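Local coordinates for protein 4-alpha-glucanotransferase (Corynebacterium glutamicum, PDB 5B68) that belongs to the amylomaltase (disproportionating enzyme) family and combines a TIM-barrel domain with an N-terminal beta-sandwich domain, at residues 220-225 against 386-391; 234-239 against 425-430; 407-412 against 468-473; 508-513 against 529-534. One frame throughout, in Å; residues are numbered along the deposited sequence.

Interaction 1: residues 220-225 against 386-391; sequences PMHAAE and DLAVGV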
loop_
_atom_site.group_PDB
_atom_site.type_symbol
_atom_site.label_atom_id
_atom_site.label_comp_id
_atom_site.label_asym_id
_atom_site.label_seq_id
_atom_site.Cartn_x
_atom_site.Cartn_y
_atom_site.Cartn_z
ATOM N N PRO A 220 7.044 1.329 -0.691
ATOM C CA PRO A 220 6.663 -0.057 -0.844
ATOM C C PRO A 220 7.869 -0.866 -1.311
ATOM O O PRO A 220 8.706 -0.388 -2.114
ATOM C CB PRO A 220 5.575 -0.002 -1.960
ATOM C CG PRO A 220 5.025 1.405 -1.942
ATOM C CD PRO A 220 6.207 2.224 -1.508
ATOM N N MET A 221 7.924 -2.089 -0.834
ATOM C CA MET A 221 9.031 -3.008 -1.157
ATOM C C MET A 221 8.578 -4.310 -1.869
ATOM O O MET A 221 9.262 -5.359 -1.846
ATOM C CB MET A 221 9.689 -3.380 0.150
ATOM C CG MET A 221 10.141 -2.180 1.001
ATOM S SD MET A 221 11.604 -1.431 0.260
ATOM C CE MET A 221 12.820 -2.589 0.887
ATOM N N HIS A 222 7.406 -4.219 -2.462
ATOM C CA HIS A 222 6.778 -5.345 -3.124
ATOM C C HIS A 222 7.590 -5.783 -4.360
ATOM O O HIS A 222 8.190 -4.979 -5.078
ATOM C CB HIS A 222 5.391 -5.002 -3.637
ATOM C CG HIS A 222 4.492 -4.274 -2.702
ATOM N ND1 HIS A 222 4.083 -4.819 -1.511
ATOM C CD2 HIS A 222 3.848 -3.083 -2.820
ATOM C CE1 HIS A 222 3.239 -3.983 -0.924
ATOM N NE2 HIS A 222 3.133 -2.903 -1.670
ATOM N N ALA A 223 7.564 -7.073 -4.629
ATOM C CA ALA A 223 8.314 -7.610 -5.747
ATOM C C ALA A 223 7.801 -7.082 -7.075
ATOM O O ALA A 223 6.622 -6.892 -7.255
ATOM C CB ALA A 223 8.268 -9.126 -5.735
ATOM N N ALA A 224 8.718 -6.885 -8.003
ATOM C CA ALA A 224 8.378 -6.520 -9.350
ATOM C C ALA A 224 8.794 -7.682 -10.243
ATOM O O ALA A 224 8.788 -8.803 -9.816
ATOM C CB ALA A 224 9.052 -5.225 -9.752
ATOM N N GLU A 225 9.111 -7.408 -11.489
ATOM C CA GLU A 225 9.624 -8.433 -12.373
ATOM C C GLU A 225 10.794 -9.204 -11.769
ATOM O O GLU A 225 11.618 -8.619 -11.112
ATOM C CB GLU A 225 10.023 -7.795 -13.698
ATOM C CG GLU A 225 8.853 -7.197 -14.457
ATOM C CD GLU A 225 8.567 -5.744 -14.113
ATOM O OE1 GLU A 225 9.212 -5.204 -13.212
ATOM O OE2 GLU A 225 7.682 -5.150 -14.737
ATOM N N ASP A 386 4.908 0.566 3.530
ATOM C CA ASP A 386 3.915 1.262 2.701
ATOM C C ASP A 386 3.296 0.226 1.751
ATOM O O ASP A 386 4.030 -0.505 1.117
ATOM C CB ASP A 386 4.596 2.384 1.900
ATOM C CG ASP A 386 3.635 3.327 1.172
ATOM O OD1 ASP A 386 2.441 3.071 0.954
ATOM O OD2 ASP A 386 4.112 4.333 0.690
ATOM N N LEU A 387 1.968 0.229 1.639
ATOM C CA LEU A 387 1.200 -0.742 0.792
ATOM C C LEU A 387 0.707 -0.007 -0.406
ATOM O O LEU A 387 -0.118 0.901 -0.292
ATOM C CB LEU A 387 0.042 -1.293 1.590
ATOM C CG LEU A 387 -0.936 -2.287 0.907
ATOM C CD1 LEU A 387 -0.192 -3.508 0.362
ATOM C CD2 LEU A 387 -2.019 -2.634 1.910
ATOM N N ALA A 388 1.212 -0.365 -1.586
ATOM C CA ALA A 388 0.718 0.142 -2.800
ATOM C C ALA A 388 -0.801 -0.214 -2.967
ATOM O O ALA A 388 -1.272 -1.180 -2.346
ATOM C CB ALA A 388 1.561 -0.471 -3.916
ATOM N N VAL A 389 -1.517 0.520 -3.794
ATOM C CA VAL A 389 -2.950 0.295 -4.036
ATOM C C VAL A 389 -3.226 -0.990 -4.843
ATOM O O VAL A 389 -4.293 -1.581 -4.742
ATOM C CB VAL A 389 -3.646 1.425 -4.872
ATOM C CG1 VAL A 389 -5.147 1.325 -4.602
ATOM C CG2 VAL A 389 -3.172 2.768 -4.491
ATOM N N GLY A 390 -2.288 -1.347 -5.694
ATOM C CA GLY A 390 -2.568 -2.410 -6.634
ATOM C C GLY A 390 -1.360 -2.868 -7.389
ATOM O O GLY A 390 -0.246 -2.540 -7.074
ATOM N N VAL A 391 -1.622 -3.707 -8.371
ATOM C CA VAL A 391 -0.543 -4.491 -9.019
ATOM C C VAL A 391 -0.561 -4.261 -10.512
ATOM O O VAL A 391 -1.557 -3.832 -11.060
ATOM C CB VAL A 391 -0.653 -5.998 -8.733
ATOM C CG1 VAL A 391 -0.564 -6.304 -7.242
ATOM C CG2 VAL A 391 -1.922 -6.620 -9.343
HETATM O O HOH W 1 5.832 -2.704 1.110
#
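His222 and Ala388 make the direct hydrogen bond between residues 220-225 and 386-391: the backbone N of Ala388 donates to NE2 of His222 over 3.2 Å, nearly straight, with an angle of 162° at the hydrogen. The amide lies only 6° out of the imidazole plane, so the ring is met at its edge. With CG anti to the carbonyl carbon of its own residue (chi1 -46°), the ring starts off in the direction of residues 386-388.

A second polar link runs through water. One water accepts from N of Met221 at 2.9 Å and donates to O of Asp386 at 2.8 Å; it also sits above one face of the His222 ring, offset toward the rim. The same carbonyl oxygen of Asp386 receives a CA-H...O contact from CA of Pro220 at 3.3 Å.

Apolar packing fills in around these bonds. CB of Ala388 touches CD2 of His222 at 3.6 Å, and CD1 of Leu387 approaches CE1 of His222 obliquely at 3.7 Å. The ring of Pro220 lies side by side with the Asp386 side chain, whose OD2 is hydrogen-bonded to OH of Tyr235. Helix 441-452 packs against both Leu387 and His222.

Strands 215-218 and 382-387 are neighbours in a parallel sheet, and the contact joins the loop after the first to the C-terminal end of the second. This is the rim of a TIM barrel where the active sites of such folds are found, and a bound BTB molecule lies near Ala388.

Interaction 2: residues 234-239 against 425-430; sequences PYLPTT and WSQPPW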
loop_
_atom_site.group_PDB
_atom_site.type_symbol
_atom_site.label_atom_id
_atom_site.label_comp_id
_atom_site.label_asym_id
_atom_site.label_seq_id
_atom_site.Cartn_x
_atom_site.Cartn_y
_atom_site.Cartn_z
ATOM N N PRO A 234 7.807 1.948 -7.177
ATOM C CA PRO A 234 7.362 1.010 -6.169
ATOM C C PRO A 234 5.841 0.808 -6.145
ATOM O O PRO A 234 5.371 -0.101 -5.448
ATOM C CB PRO A 234 7.804 1.663 -4.871
ATOM C CG PRO A 234 8.831 2.644 -5.232
ATOM C CD PRO A 234 8.487 3.120 -6.592
ATOM N N TYR A 235 5.095 1.643 -6.874
ATOM C CA TYR A 235 3.663 1.660 -6.800
ATOM C C TYR A 235 3.054 0.882 -7.983
ATOM O O TYR A 235 1.846 0.821 -8.115
ATOM C CB TYR A 235 3.111 3.111 -6.700
ATOM C CG TYR A 235 3.422 3.774 -5.340
ATOM C CD1 TYR A 235 2.608 3.547 -4.241
ATOM C CD2 TYR A 235 4.581 4.599 -5.160
ATOM C CE1 TYR A 235 2.904 4.088 -2.977
ATOM C CE2 TYR A 235 4.888 5.138 -3.925
ATOM C CZ TYR A 235 4.055 4.902 -2.842
ATOM O OH TYR A 235 4.338 5.485 -1.619
ATOM N N LEU A 236 3.856 0.212 -8.788
ATOM C CA LEU A 236 3.270 -0.741 -9.770
ATOM C C LEU A 236 4.016 -2.054 -9.726
ATOM O O LEU A 236 4.672 -2.439 -10.692
ATOM C CB LEU A 236 3.219 -0.133 -11.170
ATOM C CG LEU A 236 2.180 -0.780 -12.109
ATOM C CD1 LEU A 236 0.755 -0.623 -11.584
ATOM C CD2 LEU A 236 2.282 -0.111 -13.457
ATOM N N PRO A 237 3.894 -2.751 -8.600
ATOM C CA PRO A 237 4.621 -4.016 -8.410
ATOM C C PRO A 237 3.861 -5.148 -9.074
ATOM O O PRO A 237 2.751 -4.933 -9.576
ATOM C CB PRO A 237 4.590 -4.184 -6.905
ATOM C CG PRO A 237 3.229 -3.625 -6.538
ATOM C CD PRO A 237 3.139 -2.380 -7.369
ATOM N N THR A 238 4.458 -6.311 -9.064
ATOM C CA THR A 238 3.850 -7.535 -9.690
ATOM C C THR A 238 2.974 -8.276 -8.687
ATOM O O THR A 238 2.075 -9.048 -9.076
ATOM C CB THR A 238 4.953 -8.453 -10.319
ATOM O OG1 THR A 238 4.408 -9.181 -11.454
ATOM C CG2 THR A 238 5.523 -9.378 -9.348
ATOM N N THR A 239 3.145 -7.989 -7.412
ATOM C CA THR A 239 2.387 -8.635 -6.336
ATOM C C THR A 239 2.395 -7.581 -5.233
ATOM O O THR A 239 3.289 -6.701 -5.229
ATOM C CB THR A 239 3.062 -9.947 -5.869
ATOM O OG1 THR A 239 2.382 -10.546 -4.750
ATOM C CG2 THR A 239 4.599 -9.794 -5.490
ATOM N N TRP A 425 -4.556 4.224 -13.367
ATOM C CA TRP A 425 -3.384 3.661 -12.706
ATOM C C TRP A 425 -3.039 2.274 -13.224
ATOM O O TRP A 425 -1.996 1.751 -12.934
ATOM C CB TRP A 425 -3.586 3.612 -11.196
ATOM C CG TRP A 425 -3.881 4.921 -10.601
ATOM C CD1 TRP A 425 -3.580 6.116 -11.117
ATOM C CD2 TRP A 425 -4.549 5.177 -9.365
ATOM N NE1 TRP A 425 -4.011 7.111 -10.301
ATOM C CE2 TRP A 425 -4.613 6.557 -9.211
ATOM C CE3 TRP A 425 -5.104 4.372 -8.381
ATOM C CZ2 TRP A 425 -5.197 7.154 -8.113
ATOM C CZ3 TRP A 425 -5.681 4.972 -7.290
ATOM C CH2 TRP A 425 -5.733 6.342 -7.170
ATOM N N SER A 426 -3.971 1.707 -13.970
ATOM C CA SER A 426 -3.811 0.472 -14.722
ATOM C C SER A 426 -4.011 -0.828 -13.936
ATOM O O SER A 426 -3.988 -1.889 -14.489
ATOM C CB SER A 426 -2.464 0.457 -15.432
ATOM O OG SER A 426 -1.474 -0.043 -14.586
ATOM N N GLN A 427 -4.249 -0.725 -12.648
ATOM C CA GLN A 427 -4.345 -1.912 -11.816
ATOM C C GLN A 427 -5.664 -2.654 -11.979
ATOM O O GLN A 427 -6.680 -2.025 -12.119
ATOM C CB GLN A 427 -4.148 -1.509 -10.367
ATOM C CG GLN A 427 -2.857 -0.754 -10.127
ATOM C CD GLN A 427 -3.028 0.357 -9.142
ATOM O OE1 GLN A 427 -4.120 0.607 -8.683
ATOM N NE2 GLN A 427 -1.946 1.008 -8.790
ATOM N N PRO A 428 -5.654 -3.981 -11.904
ATOM C CA PRO A 428 -6.936 -4.685 -11.868
ATOM C C PRO A 428 -7.531 -4.669 -10.462
ATOM O O PRO A 428 -6.823 -4.950 -9.505
ATOM C CB PRO A 428 -6.560 -6.103 -12.315
ATOM C CG PRO A 428 -5.172 -6.304 -11.845
ATOM C CD PRO A 428 -4.532 -4.925 -11.923
ATOM N N PRO A 429 -8.812 -4.330 -10.317
ATOM C CA PRO A 429 -9.330 -4.258 -8.951
ATOM C C PRO A 429 -9.681 -5.622 -8.426
ATOM O O PRO A 429 -9.979 -6.531 -9.163
ATOM C CB PRO A 429 -10.573 -3.422 -9.109
ATOM C CG PRO A 429 -11.047 -3.673 -10.505
ATOM C CD PRO A 429 -9.788 -3.828 -11.295
ATOM N N TRP A 430 -9.837 -5.707 -7.119
ATOM C CA TRP A 430 -10.440 -6.878 -6.534
ATOM C C TRP A 430 -11.850 -7.011 -7.104
ATOM O O TRP A 430 -12.498 -6.040 -7.400
ATOM C CB TRP A 430 -10.632 -6.695 -5.037
ATOM C CG TRP A 430 -9.449 -6.616 -4.154
ATOM C CD1 TRP A 430 -9.153 -5.611 -3.305
ATOM C CD2 TRP A 430 -8.457 -7.620 -3.935
ATOM N NE1 TRP A 430 -8.023 -5.891 -2.596
ATOM C CE2 TRP A 430 -7.575 -7.127 -2.960
ATOM C CE3 TRP A 430 -8.218 -8.875 -4.475
ATOM C CZ2 TRP A 430 -6.480 -7.843 -2.523
ATOM C CZ3 TRP A 430 -7.132 -9.580 -4.037
ATOM C CH2 TRP A 430 -6.274 -9.063 -3.077
#
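Leu236 carries most of the contact between residues 234-239 and 425-430, and its side chain shows how a single branched residue can join two loops. From CB the chain extends with CG anti to the backbone N (chi1 -158°), which starts it toward Trp425, Ser426 and Gln427. CG then divides into two methyls. CD1 makes most of the contacts: it lies 3.8 Å from OG of Ser426, 3.9 Å from O of Trp425 and 3.9 Å from CG of Gln427, so one methyl touches three successive residues. CD2 meets the same Ser426 OG at 3.9 Å, and the serine oxygen therefore faces both branches of the leucine.

The two loops belong to different parts of the fold. Residues 234-239 lie in the long loop after strand 215-218 of the TIM barrel, whereas residues 425-430 leave an edge strand, 423-424, of a small antiparallel sheet. Backbone bonds of Trp425 and Gln427 with Val411 secure the second loop to that sheet, and O of Ser426 is hydrogen-bonded to Arg473.

Gln427, bent at chi2, which places CD, has its NE2 3.9 Å from O of Tyr235, a packing distance. The Tyr235 ring points elsewhere, to a bound BTB molecule and the ring of His560, and its OH is hydrogen-bonded to Asp386.

Interaction 3: residues 407-412 against 468-473; sequences PDASVG and LFVMPR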
loop_
_atom_site.group_PDB
_atom_site.type_symbol
_atom_site.label_atom_id
_atom_site.label_comp_id
_atom_site.label_asym_id
_atom_site.label_seq_id
_atom_site.Cartn_x
_atom_site.Cartn_y
_atom_site.Cartn_z
ATOM N N PRO A 407 -10.227 -8.258 -14.067
ATOM C CA PRO A 407 -9.195 -7.674 -14.909
ATOM C C PRO A 407 -9.666 -6.851 -16.128
ATOM O O PRO A 407 -8.869 -6.073 -16.651
ATOM C CB PRO A 407 -8.349 -8.923 -15.349
ATOM C CG PRO A 407 -9.286 -10.064 -15.219
ATOM C CD PRO A 407 -10.107 -9.736 -14.015
ATOM N N ASP A 408 -10.942 -6.916 -16.509
ATOM C CA ASP A 408 -11.413 -6.041 -17.593
ATOM C C ASP A 408 -11.744 -4.642 -17.143
ATOM O O ASP A 408 -12.196 -3.832 -17.937
ATOM C CB ASP A 408 -12.582 -6.704 -18.294
ATOM C CG ASP A 408 -12.165 -7.950 -19.110
ATOM O OD1 ASP A 408 -10.989 -8.167 -19.345
ATOM O OD2 ASP A 408 -13.036 -8.683 -19.572
ATOM N N ALA A 409 -11.532 -4.338 -15.862
ATOM C CA ALA A 409 -11.629 -2.977 -15.353
ATOM C C ALA A 409 -10.208 -2.560 -14.946
ATOM O O ALA A 409 -9.316 -3.402 -14.636
ATOM C CB ALA A 409 -12.582 -2.895 -14.136
ATOM N N SER A 410 -10.022 -1.255 -14.898
ATOM C CA SER A 410 -8.756 -0.682 -14.558
ATOM C C SER A 410 -9.015 0.408 -13.498
ATOM O O SER A 410 -9.910 1.243 -13.644
ATOM C CB SER A 410 -8.064 -0.153 -15.857
ATOM O OG SER A 410 -6.756 0.227 -15.528
ATOM N N VAL A 411 -8.235 0.420 -12.464
ATOM C CA VAL A 411 -8.355 1.388 -11.332
ATOM C C VAL A 411 -7.754 2.740 -11.651
ATOM O O VAL A 411 -6.712 2.825 -12.265
ATOM C CB VAL A 411 -7.691 0.870 -10.040
ATOM C CG1 VAL A 411 -7.848 1.873 -8.899
ATOM C CG2 VAL A 411 -8.299 -0.434 -9.619
ATOM N N GLY A 412 -8.421 3.795 -11.187
ATOM C CA GLY A 412 -7.860 5.130 -11.385
ATOM C C GLY A 412 -8.552 6.180 -10.578
ATOM O O GLY A 412 -8.923 5.948 -9.425
ATOM N N LEU A 468 -13.608 1.861 -5.278
ATOM C CA LEU A 468 -12.561 2.242 -6.218
ATOM C C LEU A 468 -13.215 2.859 -7.390
ATOM O O LEU A 468 -14.232 2.358 -7.851
ATOM C CB LEU A 468 -11.761 1.028 -6.687
ATOM C CG LEU A 468 -10.776 0.482 -5.625
ATOM C CD1 LEU A 468 -10.211 -0.854 -6.093
ATOM C CD2 LEU A 468 -9.672 1.453 -5.268
ATOM N N PHE A 469 -12.586 3.857 -7.954
ATOM C CA PHE A 469 -12.932 4.345 -9.284
ATOM C C PHE A 469 -12.285 3.498 -10.324
ATOM O O PHE A 469 -11.083 3.367 -10.300
ATOM C CB PHE A 469 -12.498 5.791 -9.443
ATOM C CG PHE A 469 -13.050 6.436 -10.657
ATOM C CD1 PHE A 469 -14.373 6.872 -10.699
ATOM C CD2 PHE A 469 -12.271 6.572 -11.784
ATOM C CE1 PHE A 469 -14.892 7.442 -11.862
ATOM C CE2 PHE A 469 -12.786 7.131 -12.948
ATOM C CZ PHE A 469 -14.081 7.571 -12.993
ATOM N N VAL A 470 -13.090 2.913 -11.198
ATOM C CA VAL A 470 -12.629 2.001 -12.233
ATOM C C VAL A 470 -13.204 2.401 -13.583
ATOM O O VAL A 470 -14.345 2.898 -13.658
ATOM C CB VAL A 470 -13.048 0.516 -11.933
ATOM C CG1 VAL A 470 -12.351 0.030 -10.681
ATOM C CG2 VAL A 470 -14.536 0.351 -11.752
ATOM N N MET A 471 -12.484 2.045 -14.644
ATOM C CA MET A 471 -12.936 2.282 -15.995
ATOM C C MET A 471 -12.760 1.010 -16.778
ATOM O O MET A 471 -11.937 0.189 -16.423
ATOM C CB MET A 471 -12.100 3.415 -16.597
ATOM C CG MET A 471 -10.637 3.020 -16.756
ATOM S SD MET A 471 -9.519 4.419 -16.679
ATOM C CE MET A 471 -9.691 4.744 -14.917
ATOM N N PRO A 472 -13.597 0.774 -17.813
ATOM C CA PRO A 472 -13.336 -0.398 -18.655
ATOM C C PRO A 472 -11.906 -0.307 -19.171
ATOM O O PRO A 472 -11.419 0.788 -19.473
ATOM C CB PRO A 472 -14.336 -0.226 -19.793
ATOM C CG PRO A 472 -15.422 0.577 -19.223
ATOM C CD PRO A 472 -14.802 1.523 -18.253
ATOM N N ARG A 473 -11.227 -1.428 -19.228
ATOM C CA ARG A 473 -9.822 -1.388 -19.491
ATOM C C ARG A 473 -9.602 -0.767 -20.868
ATOM O O ARG A 473 -10.324 -1.052 -21.790
ATOM C CB ARG A 473 -9.228 -2.787 -19.405
ATOM C CG ARG A 473 -7.721 -2.798 -19.345
ATOM C CD ARG A 473 -7.188 -4.084 -18.768
ATOM N NE ARG A 473 -7.193 -4.080 -17.319
ATOM C CZ ARG A 473 -6.303 -3.451 -16.575
ATOM N NH1 ARG A 473 -5.332 -2.768 -17.142
ATOM N NH2 ARG A 473 -6.385 -3.508 -15.265
HETATM O O HOH W 2 -9.925 4.663 -7.169
#
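Ser410 and Met471 form an antiparallel hydrogen-bonded pair: N of Ser410 donates to O of Met471 at 2.8 Å, and N of Met471 donates back to O of Ser410 at 2.9 Å. Farther along, N of Gly412 donates to O of Phe469, and a water links O of Gly412 to N of Phe469.

Arg473 extends the polar grip past the strand ends. Its backbone N donates to O of Asp408, while the chain, bent at chi3 (-83°), turns NE to O of Pro407 at 2.7 Å. That oxygen lies at the guanidinium edge, and the bond is nearly in line with the carbonyl (168°). NH2 reaches O of Ala409 only weakly and has a further partner in O of Ser426. CB of Ser410 covers one guanidinium face, 3.7 Å above its centre, and OG of Ser410 is hydrogen-bonded to Asp424.

Among apolar contacts, CG2 of Val411 meets CD1 of Leu468 at 4.0 Å. On the same sheet face as Val411, Val470 packs on Ala409 and on helix 32-41. CE of Met471 lies 4.0 Å from CA of Gly412.

The backbone bonds and the flanking packing join the two central strands, 409-413 and 467-472, of a four-stranded antiparallel sheet.

Interaction 4: residues 508-513 against 529-534; sequences EDLGTF and TSILWF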
loop_
_atom_site.group_PDB
_atom_site.type_symbol
_atom_site.label_atom_id
_atom_site.label_comp_id
_atom_site.label_asym_id
_atom_site.label_seq_id
_atom_site.Cartn_x
_atom_site.Cartn_y
_atom_site.Cartn_z
ATOM N N GLU A 508 -3.885 6.963 4.006
ATOM C CA GLU A 508 -3.581 8.144 3.284
ATOM C C GLU A 508 -4.915 8.704 2.868
ATOM O O GLU A 508 -5.681 8.048 2.180
ATOM C CB GLU A 508 -2.673 7.780 2.126
ATOM C CG GLU A 508 -3.398 7.314 0.895
ATOM C CD GLU A 508 -3.532 8.429 -0.086
ATOM O OE1 GLU A 508 -3.993 9.515 0.307
ATOM O OE2 GLU A 508 -3.143 8.214 -1.229
ATOM N N ASP A 509 -5.120 9.940 3.282
ATOM C CA ASP A 509 -6.376 10.588 3.607
ATOM C C ASP A 509 -6.783 11.737 2.682
ATOM O O ASP A 509 -7.738 12.446 2.935
ATOM C CB ASP A 509 -6.187 11.181 5.003
ATOM C CG ASP A 509 -7.458 11.262 5.775
ATOM O OD1 ASP A 509 -8.514 11.507 5.168
ATOM O OD2 ASP A 509 -7.420 11.086 6.993
ATOM N N LEU A 510 -6.049 11.917 1.605
ATOM C CA LEU A 510 -5.983 13.201 0.932
ATOM C C LEU A 510 -7.307 13.764 0.390
ATOM O O LEU A 510 -7.527 14.963 0.448
ATOM C CB LEU A 510 -4.864 13.195 -0.114
ATOM C CG LEU A 510 -3.448 13.067 0.472
ATOM C CD1 LEU A 510 -2.393 13.525 -0.508
ATOM C CD2 LEU A 510 -3.279 13.778 1.805
ATOM N N GLY A 511 -8.185 12.920 -0.120
ATOM C CA GLY A 511 -9.427 13.383 -0.727
ATOM C C GLY A 511 -10.458 13.878 0.287
ATOM O O GLY A 511 -10.096 14.091 1.430
ATOM N N THR A 512 -11.706 14.134 -0.127
ATOM C CA THR A 512 -12.687 14.783 0.756
ATOM C C THR A 512 -14.047 14.042 0.913
ATOM O O THR A 512 -15.127 14.562 0.589
ATOM C CB THR A 512 -12.994 16.152 0.171
ATOM O OG1 THR A 512 -13.467 15.955 -1.169
ATOM C CG2 THR A 512 -11.768 16.994 0.144
ATOM N N PHE A 513 -13.970 12.866 1.523
ATOM C CA PHE A 513 -15.025 11.864 1.525
ATOM C C PHE A 513 -16.130 11.962 2.595
ATOM O O PHE A 513 -16.102 12.825 3.435
ATOM C CB PHE A 513 -14.453 10.447 1.364
ATOM C CG PHE A 513 -13.236 10.133 2.221
ATOM C CD1 PHE A 513 -13.308 10.140 3.594
ATOM C CD2 PHE A 513 -12.042 9.745 1.636
ATOM C CE1 PHE A 513 -12.204 9.814 4.360
ATOM C CE2 PHE A 513 -10.942 9.408 2.402
ATOM C CZ PHE A 513 -11.025 9.445 3.764
ATOM N N THR A 529 -3.562 11.348 7.287
ATOM C CA THR A 529 -2.320 11.983 6.858
ATOM C C THR A 529 -2.592 13.480 6.628
ATOM O O THR A 529 -3.478 13.824 5.852
ATOM C CB THR A 529 -1.780 11.368 5.541
ATOM O OG1 THR A 529 -2.823 11.382 4.549
ATOM C CG2 THR A 529 -1.393 9.965 5.757
ATOM N N SER A 530 -1.843 14.329 7.322
ATOM C CA SER A 530 -1.847 15.778 7.137
ATOM C C SER A 530 -0.509 16.211 6.566
ATOM O O SER A 530 0.563 15.806 7.091
ATOM C CB SER A 530 -1.995 16.405 8.477
ATOM O OG SER A 530 -3.229 16.200 9.088
ATOM N N ILE A 531 -0.530 16.964 5.492
ATOM C CA ILE A 531 0.691 17.380 4.780
ATOM C C ILE A 531 0.696 18.916 4.795
ATOM O O ILE A 531 -0.253 19.567 4.303
ATOM C CB ILE A 531 0.712 16.813 3.341
ATOM C CG1 ILE A 531 0.686 15.284 3.384
ATOM C CG2 ILE A 531 1.979 17.206 2.574
ATOM C CD1 ILE A 531 0.611 14.665 1.985
ATOM N N LEU A 532 1.717 19.477 5.426
ATOM C CA LEU A 532 1.689 20.908 5.777
ATOM C C LEU A 532 1.280 21.754 4.534
ATOM O O LEU A 532 0.389 22.555 4.614
ATOM C CB LEU A 532 3.096 21.348 6.220
ATOM C CG LEU A 532 3.299 22.882 6.227
ATOM C CD1 LEU A 532 2.748 23.366 7.532
ATOM C CD2 LEU A 532 4.713 23.325 6.059
ATOM N N TRP A 533 1.910 21.519 3.402
ATOM C CA TRP A 533 1.703 22.416 2.231
ATOM C C TRP A 533 0.260 22.397 1.712
ATOM O O TRP A 533 -0.174 23.356 1.089
ATOM C CB TRP A 533 2.643 22.079 1.093
ATOM C CG TRP A 533 4.064 22.157 1.338
ATOM C CD1 TRP A 533 4.962 21.138 1.232
ATOM C CD2 TRP A 533 4.806 23.303 1.772
ATOM N NE1 TRP A 533 6.219 21.574 1.524
ATOM C CE2 TRP A 533 6.158 22.899 1.878
ATOM C CE3 TRP A 533 4.463 24.631 2.052
ATOM C CZ2 TRP A 533 7.175 23.780 2.253
ATOM C CZ3 TRP A 533 5.466 25.504 2.469
ATOM C CH2 TRP A 533 6.798 25.076 2.569
ATOM N N PHE A 534 -0.483 21.317 1.990
ATOM C CA PHE A 534 -1.896 21.206 1.560
ATOM C C PHE A 534 -2.914 21.584 2.576
ATOM O O PHE A 534 -4.101 21.590 2.265
ATOM C CB PHE A 534 -2.192 19.768 1.090
ATOM C CG PHE A 534 -1.234 19.245 0.072
ATOM C CD1 PHE A 534 -0.737 20.051 -0.938
ATOM C CD2 PHE A 534 -0.878 17.896 0.067
ATOM C CE1 PHE A 534 0.140 19.550 -1.894
ATOM C CE2 PHE A 534 0.002 17.372 -0.903
ATOM C CZ PHE A 534 0.501 18.203 -1.892
#
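OG1 of Thr529 accepts the backbone N-H of Asp509 at 3.0 Å, with an angle of 151° at the hydrogen, and this is the direct hydrogen bond between residues 508-513 and 529-534. Three carbons pack on the same oxygen: CB of Asp509 lies at 3.4 Å, CA of Glu508 at 3.6 Å and CD2 of Leu510 at 3.7 Å. The rotamer that offers OG1 to Asp509 (chi1 53°) leaves CG2 of Thr529 anti to the carbonyl carbon and 3.8 Å from CA of Glu508.

Beside this bond, Leu510 crosses Ile531 at about a right angle, and its CD2 touches CD1 of Ile531 at 4.0 Å. Here an exposed leucine packs on a buried isoleucine, which leans on strand 553-556. Within the loop, OE1 of Glu508 receives a weak bond from N of Leu510; OE2 of Glu508 is hydrogen-bonded to N of His461, and a bound BTB molecule lies close by.

Strands 504-507 and 528-531 are consecutive in sequence, connected through helix 515-523, and stand at the two ends of the eight-strand order. The contact thus ties the loop after the first strand of a beta-alpha-beta unit to the C-terminal part of its second strand, where the TIM barrel closes on itself.

How the interactions relate
The four contacts illustrate how chemistry follows place in a fold. Interactions 1 and 3 are buried, and interactions 2 and 4 lie at the surface. Interactions 1 and 4 reach the same parallel barrel sheet without touching; each adds a single direct hydrogen bond to side-chain packing. Interaction 3 belongs to the separate antiparallel sheet and relies on repeated backbone bonds reinforced by an arginine. Interaction 2, van der Waals packing without a direct hydrogen bond, stands between: its segments alternate along the chain with those of interactions 1 and 3, and it touches both. Through Tyr235, Thr238, Trp425 and Gln427 it couples the barrel loops to the small sheet.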